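Local structure of extracellular ligand-binding receptor (Verminephrobacter eiseniae, 4M88) at residues A301-K306 with T318-M322. The protein probably captures an amino acid outside the cytoplasmic membrane and delivers it to an ABC transporter, as a solute-binding protein of the leucine-binding family. Coordinates in Å, arbitrary orientation, origin at the centre of the assembly. Numbering follows the deposited sequence.
Sequences ALKHPK and TLSTM
Two consecutive helices pack here near their C-terminal ends: the last turn of helix 286-303, with the loop that leaves it, lies against the C-terminal part of helix 312-321 in a partly buried, mostly apolar contact of 325 Å². The backbones come nearest at A301 and L319, whose CA atoms are 6.0 Å apart, a closeness the small alanine permits. A301 CB points into the interface, 3.7 Å from L319 CD2 and 4.1 Å from the SE atom of selenomethionine M322, while its carbonyl O lies 3.4 Å from T318 CG2. H304 N bonds to A301 O (3.2 Å), after which the backbone is extended at H304 (phi/psi -64/140) and turns through P305 to K306. The t rotamer of H304 lays its imidazole against M322, whose CB sits over one face in a CH-pi contact, 3.8 Å from the ring centroid and 17° off the normal. H304 ND1 accepts a hydrogen bond from K306 N (3.0 Å), tying the imidazole to its own loop. K306 reaches across, chi2 to chi4 all t, to give a weak hydrogen bond from NZ to T321 O (3.4 Å). In segment 318-322, T318 O receives both T321 N (3.1 Å) and M322 N (2.9 Å). T318 turns its methyl to A301 and H304, its OG1 pairing instead with N307 and N314. Beyond the contact, L319 rests on F119 of edge strand 118-119. The arrangement is a packing of two successive helices across their connecting loop, within the two-lobed periplasmic-binding-protein fold, on the lobe built round the five-stranded parallel sheet.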
loop_
_atom_site.group_PDB
_atom_site.type_symbol
_atom_site.label_atom_id
_atom_site.label_comp_id
_atom_site.label_asym_id
_atom_site.label_seq_id
_atom_site.Cartn_x
_atom_site.Cartn_y
_atom_site.Cartn_z
ATOM N N ALA A 301 -18.878 -6.584 -0.223
ATOM C CA ALA A 301 -19.684 -6.239 -1.389
ATOM C C ALA A 301 -20.549 -7.425 -1.810
ATOM O O ALA A 301 -21.723 -7.260 -2.122
ATOM C CB ALA A 301 -18.793 -5.799 -2.552
ATOM N N LEU A 302 -19.963 -8.619 -1.853
ATOM C CA LEU A 302 -20.731 -9.781 -2.305
ATOM C C LEU A 302 -21.877 -10.148 -1.355
ATOM O O LEU A 302 -22.878 -10.717 -1.788
ATOM C CB LEU A 302 -19.820 -10.988 -2.553
ATOM C CG LEU A 302 -18.813 -10.871 -3.703
ATOM C CD1 LEU A 302 -17.976 -12.137 -3.781
ATOM C CD2 LEU A 302 -19.487 -10.586 -5.057
ATOM N N LYS A 303 -21.735 -9.808 -0.073
ATOM C CA LYS A 303 -22.751 -10.129 0.945
ATOM C C LYS A 303 -23.765 -9.006 1.102
ATOM O O LYS A 303 -24.758 -9.140 1.817
ATOM C CB LYS A 303 -22.084 -10.383 2.300
ATOM C CG LYS A 303 -21.291 -11.671 2.345
ATOM C CD LYS A 303 -20.302 -11.684 3.497
ATOM C CE LYS A 303 -20.962 -12.115 4.784
ATOM N NZ LYS A 303 -19.939 -12.689 5.708
ATOM N N HIS A 304 -23.500 -7.884 0.448
ATOM C CA HIS A 304 -24.324 -6.694 0.629
ATOM C C HIS A 304 -25.746 -6.949 0.130
ATOM O O HIS A 304 -25.931 -7.597 -0.895
ATOM C CB HIS A 304 -23.692 -5.517 -0.114
ATOM C CG HIS A 304 -24.271 -4.191 0.256
ATOM N ND1 HIS A 304 -25.479 -3.745 -0.229
ATOM C CD2 HIS A 304 -23.805 -3.214 1.072
ATOM C CE1 HIS A 304 -25.737 -2.548 0.270
ATOM N NE2 HIS A 304 -24.738 -2.204 1.063
ATOM N N PRO A 305 -26.756 -6.444 0.862
ATOM C CA PRO A 305 -28.163 -6.672 0.500
ATOM C C PRO A 305 -28.478 -6.279 -0.939
ATOM O O PRO A 305 -29.358 -6.885 -1.546
ATOM C CB PRO A 305 -28.923 -5.759 1.467
ATOM C CG PRO A 305 -28.040 -5.655 2.651
ATOM C CD PRO A 305 -26.625 -5.686 2.120
ATOM N N LYS A 306 -27.767 -5.292 -1.475
ATOM C CA LYS A 306 -27.999 -4.835 -2.849
ATOM C C LYS A 306 -27.504 -5.820 -3.904
ATOM O O LYS A 306 -28.048 -5.887 -5.012
ATOM C CB LYS A 306 -27.350 -3.467 -3.079
ATOM C CG LYS A 306 -28.104 -2.337 -2.406
ATOM C CD LYS A 306 -27.303 -1.047 -2.370
ATOM C CE LYS A 306 -28.031 0.004 -1.530
ATOM N NZ LYS A 306 -27.296 1.299 -1.450
ATOM N N THR A 318 -22.020 -3.546 -7.508
ATOM C CA THR A 318 -22.257 -3.350 -6.079
ATOM C C THR A 318 -21.255 -2.383 -5.439
ATOM O O THR A 318 -21.656 -1.483 -4.712
ATOM C CB THR A 318 -22.256 -4.688 -5.331
ATOM O OG1 THR A 318 -23.339 -5.493 -5.824
ATOM C CG2 THR A 318 -22.430 -4.457 -3.844
ATOM N N LEU A 319 -19.954 -2.582 -5.717
ATOM C CA LEU A 319 -18.925 -1.669 -5.220
ATOM C C LEU A 319 -19.295 -0.212 -5.506
ATOM O O LEU A 319 -19.204 0.649 -4.630
ATOM C CB LEU A 319 -17.569 -1.989 -5.856
ATOM C CG LEU A 319 -16.909 -3.300 -5.405
ATOM C CD1 LEU A 319 -15.694 -3.602 -6.260
ATOM C CD2 LEU A 319 -16.518 -3.227 -3.942
ATOM N N SER A 320 -19.775 0.066 -6.713
ATOM C CA SER A 320 -20.030 1.432 -7.143
ATOM C C SER A 320 -21.355 2.011 -6.671
ATOM O O SER A 320 -21.561 3.213 -6.780
ATOM C CB SER A 320 -19.953 1.536 -8.671
ATOM O OG SER A 320 -18.647 1.245 -9.127
ATOM N N THR A 321 -22.257 1.172 -6.161
ATOM C CA THR A 321 -23.591 1.650 -5.812
ATOM C C THR A 321 -24.019 1.385 -4.369
ATOM O O THR A 321 -25.098 1.815 -3.966
ATOM C CB THR A 321 -24.682 1.086 -6.774
ATOM O OG1 THR A 321 -24.755 -0.342 -6.654
ATOM C CG2 THR A 321 -24.367 1.447 -8.213
HETATM N N MSE A 322 -23.189 0.692 -3.595
HETATM C CA MSE A 322 -23.561 0.356 -2.215
HETATM C C MSE A 322 -23.410 1.535 -1.259
HETATM O O MSE A 322 -23.862 1.475 -0.116
HETATM C CB MSE A 322 -22.748 -0.835 -1.697
HETATM C CG MSE A 322 -21.259 -0.576 -1.575
HETATM SE SE MSE A 322 -20.218 -2.219 -1.206
HETATM C CE MSE A 322 -18.462 -1.365 -1.170
#